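Local coordinates for protein c-di-GMP synthase (Capnocytophaga granulosa, PDB 6WT9) that makes the second messenger 3',3'-c-di-GMP from two molecules of GTP in a CBASS defence system that protects bacteria from phage, at residues 47-52 / 289-294; 236-239 / 245-248; 275-280 / 310-315. One frame throughout, in Å; residues are numbered along the deposited sequence.

Contact 1: residues 47-52 / 289-294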
# COMPACT_ATOMS: atom_id res chain seq x y z
N LEU A 47 -15.87 2.73 6.98
CA LEU A 47 -14.86 3.71 6.59
C LEU A 47 -13.48 3.07 6.46
O LEU A 47 -12.70 3.48 5.60
CB LEU A 47 -14.83 4.86 7.60
CG LEU A 47 -13.96 6.05 7.19
CD1 LEU A 47 -14.33 6.51 5.79
CD2 LEU A 47 -14.09 7.19 8.18
N ALA A 48 -13.17 2.08 7.30
CA ALA A 48 -11.88 1.41 7.21
C ALA A 48 -11.74 0.61 5.92
O ALA A 48 -10.61 0.28 5.54
CB ALA A 48 -11.67 0.49 8.41
N MSE A 49 -12.84 0.29 5.25
CA MSE A 49 -12.80 -0.43 3.99
C MSE A 49 -12.92 0.54 2.82
O MSE A 49 -12.58 0.21 1.69
CB MSE A 49 -13.92 -1.46 3.92
CG MSE A 49 -13.79 -2.58 4.93
SE MSE A 49 -15.28 -3.84 4.82
CE MSE A 49 -14.57 -5.21 6.02
N ASN A 50 -13.41 1.74 3.12
CA ASN A 50 -13.66 2.73 2.08
C ASN A 50 -12.35 3.21 1.47
O ASN A 50 -11.35 3.38 2.17
CB ASN A 50 -14.45 3.90 2.65
CG ASN A 50 -15.31 4.60 1.61
OD1 ASN A 50 -14.95 5.67 1.11
ND2 ASN A 50 -16.44 4.00 1.28
N GLY A 51 -12.36 3.44 0.16
CA GLY A 51 -11.20 4.01 -0.48
C GLY A 51 -11.03 5.48 -0.15
O GLY A 51 -12.00 6.21 0.02
N VAL A 52 -9.77 5.90 -0.03
CA VAL A 52 -9.48 7.32 0.10
C VAL A 52 -10.07 8.05 -1.09
O VAL A 52 -9.99 7.58 -2.23
CB VAL A 52 -7.97 7.56 0.23
CG1 VAL A 52 -7.64 9.04 0.13
CG2 VAL A 52 -7.44 6.98 1.53
N TYR A 289 -19.70 -6.02 5.40
CA TYR A 289 -19.60 -6.55 6.76
C TYR A 289 -19.20 -8.02 6.76
O TYR A 289 -18.45 -8.46 7.64
CB TYR A 289 -20.93 -6.35 7.49
CG TYR A 289 -21.35 -4.91 7.57
CD1 TYR A 289 -20.41 -3.91 7.78
CD2 TYR A 289 -22.67 -4.53 7.40
CE1 TYR A 289 -20.78 -2.58 7.85
CE2 TYR A 289 -23.06 -3.21 7.47
CZ TYR A 289 -22.10 -2.24 7.69
OH TYR A 289 -22.48 -0.92 7.75
N GLN A 290 -19.67 -8.79 5.78
CA GLN A 290 -19.33 -10.20 5.70
C GLN A 290 -17.88 -10.44 5.34
O GLN A 290 -17.41 -11.58 5.46
CB GLN A 290 -20.25 -10.90 4.69
CG GLN A 290 -21.71 -10.89 5.09
CD GLN A 290 -22.64 -11.17 3.93
OE1 GLN A 290 -22.28 -10.97 2.77
NE2 GLN A 290 -23.85 -11.63 4.23
N LEU A 291 -17.15 -9.41 4.90
CA LEU A 291 -15.72 -9.58 4.66
C LEU A 291 -14.94 -9.78 5.95
O LEU A 291 -13.84 -10.34 5.90
CB LEU A 291 -15.18 -8.36 3.90
CG LEU A 291 -15.79 -8.10 2.52
CD1 LEU A 291 -15.23 -6.82 1.92
CD2 LEU A 291 -15.57 -9.28 1.59
N VAL A 292 -15.48 -9.36 7.09
CA VAL A 292 -14.79 -9.49 8.37
C VAL A 292 -14.71 -10.96 8.79
O VAL A 292 -13.62 -11.43 9.14
CB VAL A 292 -15.44 -8.62 9.45
CG1 VAL A 292 -14.79 -8.86 10.80
CG2 VAL A 292 -15.35 -7.15 9.07
N PRO A 293 -15.81 -11.73 8.78
CA PRO A 293 -15.68 -13.16 9.09
C PRO A 293 -14.79 -13.90 8.09
O PRO A 293 -14.15 -14.90 8.46
CB PRO A 293 -17.12 -13.68 9.04
CG PRO A 293 -17.96 -12.48 9.26
CD PRO A 293 -17.23 -11.35 8.62
N ILE A 294 -14.74 -13.44 6.84
CA ILE A 294 -13.89 -14.08 5.84
C ILE A 294 -12.42 -13.79 6.13
O ILE A 294 -11.57 -14.68 6.00
CB ILE A 294 -14.31 -13.62 4.44
CG1 ILE A 294 -15.70 -14.16 4.11
CG2 ILE A 294 -13.29 -14.06 3.39
CD1 ILE A 294 -16.32 -13.54 2.90
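Met49, a selenomethionine here, turns its CG opposite the carbonyl carbon (chi1 -65°) and then runs straight to its end, so the methyl group arrives at Leu291 and Val292. The methyl carbon does nearly all the touching: Met49 CE stands 3.7 Å from Val292 CG2 and 3.8 Å from Leu291 CB. Val292 offers the branch that lies beside its own backbone N, CG2, and meets the incoming chain at about a right angle. Leu291 is crossed more obliquely, its CD1 lying alongside the selenium at 4.2 Å from Met49 SE. No hydrogen bond joins the two segments; a single long, unbranched chain spans backbones whose nearest CA atoms, those of Met49 and Tyr289, are 9.6 Å apart. Helix 245-259 packs against the same side chain through Lys248 and Phe252, while Arg251 and Asn255 bond to the Met49 and Ala48 carbonyls. Nearby, the Tyr289 hydroxyl is bonded to both Asp35 and Thr46, a polar tie beside the apolar one. The three buried side chains are part of the apolar packing between helices 40-49, 245-259 and 291-304, in the helical part of the CD-NTase fold.

Contact 2: residues 236-239 / 245-248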
# COMPACT_ATOMS: atom_id res chain seq x y z
N ASN A 236 -4.94 -4.99 -8.73
CA ASN A 236 -6.01 -4.28 -9.41
C ASN A 236 -6.90 -5.22 -10.21
O ASN A 236 -8.12 -5.01 -10.29
CB ASN A 236 -5.43 -3.20 -10.33
CG ASN A 236 -4.87 -2.02 -9.56
OD1 ASN A 236 -5.28 -1.76 -8.43
ND2 ASN A 236 -3.93 -1.31 -10.16
N LYS A 237 -6.32 -6.27 -10.80
CA LYS A 237 -7.11 -7.18 -11.62
C LYS A 237 -8.05 -8.01 -10.76
O LYS A 237 -9.25 -8.12 -11.06
CB LYS A 237 -6.18 -8.07 -12.45
CG LYS A 237 -6.85 -8.76 -13.63
CD LYS A 237 -7.16 -10.21 -13.32
CE LYS A 237 -7.60 -10.96 -14.57
NZ LYS A 237 -8.81 -10.34 -15.18
N ARG A 238 -7.53 -8.60 -9.68
CA ARG A 238 -8.37 -9.42 -8.82
C ARG A 238 -9.42 -8.59 -8.10
O ARG A 238 -10.54 -9.07 -7.85
CB ARG A 238 -7.51 -10.18 -7.80
CG ARG A 238 -8.26 -11.26 -7.04
CD ARG A 238 -7.29 -12.21 -6.37
NE ARG A 238 -7.90 -13.50 -6.06
CZ ARG A 238 -7.21 -14.59 -5.75
NH1 ARG A 238 -5.89 -14.55 -5.72
NH2 ARG A 238 -7.85 -15.73 -5.49
N SER A 239 -9.09 -7.35 -7.74
CA SER A 239 -10.09 -6.47 -7.14
C SER A 239 -11.18 -6.12 -8.15
O SER A 239 -12.35 -6.01 -7.80
CB SER A 239 -9.43 -5.20 -6.61
OG SER A 239 -10.39 -4.36 -6.00
N ARG A 245 -13.79 -5.79 -3.74
CA ARG A 245 -13.80 -6.44 -2.43
C ARG A 245 -12.40 -6.73 -1.91
O ARG A 245 -12.16 -6.66 -0.70
CB ARG A 245 -14.63 -7.72 -2.48
CG ARG A 245 -16.14 -7.48 -2.57
CD ARG A 245 -16.87 -8.75 -2.95
NE ARG A 245 -18.32 -8.59 -2.92
CZ ARG A 245 -19.05 -8.15 -3.94
NH1 ARG A 245 -18.47 -7.83 -5.08
NH2 ARG A 245 -20.37 -8.04 -3.81
N LEU A 246 -11.47 -7.08 -2.80
CA LEU A 246 -10.10 -7.34 -2.37
C LEU A 246 -9.47 -6.10 -1.72
O LEU A 246 -8.77 -6.21 -0.71
CB LEU A 246 -9.25 -7.81 -3.54
CG LEU A 246 -7.75 -7.95 -3.25
CD1 LEU A 246 -7.50 -9.02 -2.20
CD2 LEU A 246 -6.96 -8.25 -4.52
N LYS A 247 -9.72 -4.92 -2.29
CA LYS A 247 -9.14 -3.71 -1.74
C LYS A 247 -9.80 -3.31 -0.42
O LYS A 247 -9.13 -2.76 0.46
CB LYS A 247 -9.23 -2.57 -2.75
CG LYS A 247 -8.41 -2.81 -4.01
CD LYS A 247 -8.51 -1.64 -4.98
CE LYS A 247 -7.81 -1.95 -6.29
NZ LYS A 247 -7.81 -0.78 -7.20
N LYS A 248 -11.10 -3.58 -0.27
CA LYS A 248 -11.75 -3.34 1.01
C LYS A 248 -11.07 -4.12 2.13
O LYS A 248 -10.80 -3.58 3.21
CB LYS A 248 -13.23 -3.69 0.94
CG LYS A 248 -14.12 -2.60 0.35
CD LYS A 248 -15.59 -2.97 0.49
CE LYS A 248 -16.48 -1.89 -0.10
NZ LYS A 248 -16.24 -1.70 -1.55
O HOH W 1 -9.06 -2.48 -9.52
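Lys247 stretches across Ser239 to Asn236, spanning a tight turn between two consecutive helices, 228-241 and 245-259. Its chain is extended throughout, and its methylenes pass over the serine side chain: Lys247 CG is 3.2 Å from Ser239 OG, and Lys247 CE is 3.6 Å from Ser239 CB. Beside the lysine, Leu246 sets its CB against the Ser239 backbone, 3.9 Å from Ser239 CA, and crosses Arg238 at about a right angle, Leu246 CD2 resting 3.8 Å from Arg238 CB. The chain turns back sharply here, with the CA atoms of Ser239 and Leu246 just 4.8 Å apart; within the turn the Thr242 hydroxyl is hydrogen-bonded to the Arg238 carbonyl. At the far end of the lysine the ammonium group is gripped by the Asn236 amide, by a water that also donates to the Asn236 carbonyl, and more weakly by the carbonyl of Thr88, a weak link from the turn to the nucleotidyltransferase domain. The bond of 3.0 Å from Lys247 NZ to Asn236 OD1 comes from above the carbonyl plane, 39° out of it.

Contact 3: residues 275-280 / 310-315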
# COMPACT_ATOMS: atom_id res chain seq x y z
N CYS A 275 -4.39 -11.12 1.80
CA CYS A 275 -5.71 -10.96 1.20
C CYS A 275 -5.76 -11.55 -0.20
O CYS A 275 -6.75 -12.18 -0.58
CB CYS A 275 -6.10 -9.48 1.19
SG CYS A 275 -6.21 -8.74 2.83
N TYR A 276 -4.70 -11.34 -0.99
CA TYR A 276 -4.64 -11.89 -2.34
C TYR A 276 -4.67 -13.41 -2.34
O TYR A 276 -5.07 -14.01 -3.35
CB TYR A 276 -3.37 -11.39 -3.04
CG TYR A 276 -3.27 -11.74 -4.50
CD1 TYR A 276 -3.97 -11.00 -5.46
CD2 TYR A 276 -2.48 -12.80 -4.94
CE1 TYR A 276 -3.88 -11.31 -6.80
CE2 TYR A 276 -2.39 -13.11 -6.29
CZ TYR A 276 -3.09 -12.36 -7.21
OH TYR A 276 -3.00 -12.67 -8.55
N ASN A 277 -4.27 -14.05 -1.24
CA ASN A 277 -4.29 -15.51 -1.16
C ASN A 277 -5.70 -16.07 -0.99
O ASN A 277 -5.92 -17.24 -1.30
CB ASN A 277 -3.40 -15.97 -0.01
CG ASN A 277 -3.37 -17.48 0.14
OD1 ASN A 277 -4.15 -18.05 0.91
ND2 ASN A 277 -2.48 -18.14 -0.59
N ILE A 278 -6.65 -15.26 -0.53
CA ILE A 278 -8.01 -15.74 -0.32
C ILE A 278 -8.65 -16.06 -1.67
O ILE A 278 -8.62 -15.24 -2.60
CB ILE A 278 -8.84 -14.70 0.45
CG1 ILE A 278 -8.18 -14.39 1.79
CG2 ILE A 278 -10.27 -15.21 0.65
CD1 ILE A 278 -8.86 -13.27 2.56
N GLU A 279 -9.24 -17.24 -1.78
CA GLU A 279 -9.88 -17.66 -3.02
C GLU A 279 -11.08 -16.78 -3.33
O GLU A 279 -11.85 -16.41 -2.43
CB GLU A 279 -10.30 -19.12 -2.94
CG GLU A 279 -9.13 -20.09 -2.78
CD GLU A 279 -9.56 -21.53 -2.66
OE1 GLU A 279 -10.78 -21.80 -2.67
OE2 GLU A 279 -8.68 -22.41 -2.55
N LYS A 280 -11.24 -16.44 -4.61
CA LYS A 280 -12.30 -15.52 -5.02
C LYS A 280 -13.68 -16.05 -4.66
O LYS A 280 -14.56 -15.29 -4.23
CB LYS A 280 -12.22 -15.26 -6.52
CG LYS A 280 -10.97 -14.53 -6.98
CD LYS A 280 -10.73 -14.76 -8.46
CE LYS A 280 -12.01 -14.56 -9.26
NZ LYS A 280 -11.83 -14.91 -10.70
N ASN A 310 3.02 -21.73 5.53
CA ASN A 310 4.29 -21.96 4.85
C ASN A 310 4.18 -21.80 3.34
O ASN A 310 5.19 -21.52 2.68
CB ASN A 310 4.82 -23.36 5.16
CG ASN A 310 5.40 -23.46 6.56
OD1 ASN A 310 5.82 -22.46 7.15
ND2 ASN A 310 5.42 -24.67 7.10
N SER A 311 2.98 -21.96 2.77
CA SER A 311 2.79 -21.85 1.33
C SER A 311 2.37 -20.45 0.89
O SER A 311 2.27 -20.22 -0.32
CB SER A 311 1.74 -22.86 0.86
OG SER A 311 0.47 -22.58 1.43
N LEU A 312 2.14 -19.53 1.82
CA LEU A 312 1.70 -18.19 1.46
C LEU A 312 2.84 -17.44 0.79
O LEU A 312 3.87 -17.16 1.42
CB LEU A 312 1.21 -17.43 2.70
CG LEU A 312 0.96 -15.94 2.45
CD1 LEU A 312 -0.15 -15.76 1.42
CD2 LEU A 312 0.63 -15.20 3.74
N LYS A 313 2.66 -17.10 -0.48
CA LYS A 313 3.65 -16.34 -1.24
C LYS A 313 3.16 -14.91 -1.45
O LYS A 313 1.98 -14.59 -1.26
CB LYS A 313 3.94 -17.01 -2.59
CG LYS A 313 4.62 -18.36 -2.48
CD LYS A 313 4.94 -18.92 -3.85
CE LYS A 313 3.67 -19.10 -4.68
NZ LYS A 313 3.97 -19.63 -6.04
N SER A 314 4.09 -14.05 -1.84
CA SER A 314 3.75 -12.68 -2.18
C SER A 314 2.83 -12.65 -3.40
O SER A 314 2.61 -13.66 -4.07
CB SER A 314 5.01 -11.87 -2.44
OG SER A 314 5.78 -12.44 -3.49
N VAL A 315 2.30 -11.46 -3.68
CA VAL A 315 1.38 -11.30 -4.81
C VAL A 315 2.07 -11.66 -6.12
O VAL A 315 1.48 -12.32 -6.98
CB VAL A 315 0.82 -9.86 -4.84
CG1 VAL A 315 -0.04 -9.65 -6.07
CG2 VAL A 315 0.03 -9.58 -3.58
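Asn277 OD1 is held by two donors, the ammonium of Lys308 and the side-chain amide of Gln298. The CB of the same residue faces Leu312. Leu312 CD1 comes to 3.6 Å from Asn277 CB and also lies 3.9 Å from Asn277 ND2, a methyl group set obliquely against the root and amide of the asparagine. The second half of the contact is aromatic. Val315 points CG1 straight at the middle of the Tyr276 ring, 4.0 Å from the centroid and 2° off the normal, a CH-pi contact over the face. Its other branch reaches further back, Val315 CG2 standing 3.9 Å from Tyr276 CB. Tyr276 places its ring there by turning CG away from the backbone N (chi1 -172°). The guanidinium of Arg238 makes a cation-pi interaction with the opposite face, so the ring is sandwiched between a charge and a methyl group. Across the segments themselves there is no hydrogen bond. Leaving helix 306-310, the irregular chain of 311-315 lies along helix 268-276, where Leu312 also touches Ile274; helix 228-241 flanks it, with Ile235 against Val315 and Arg234 bonded to the Val315 carbonyl.

From the N terminus, the chain first forms helix 40-49, whose end meets residues 289-294, so contact 1 closes a loop of 236 residues that includes the mixed sheet of the nucleotidyltransferase core. Contact 2 lies wholly within that loop and closes a loop of five residues, with three between the ends of consecutive helices. Contact 3 opens after contact 2 has closed, but its second segment lies beyond 289-294, so contacts 1 and 3 cross. Helix 245-259 is the common element: Lys248 packs on Leu291, and Leu246 touches Cys275. Arg238 of contact 2 reaches the 275-280 segment of contact 3, while Ile278 and Ile294 meet between contacts 1 and 3.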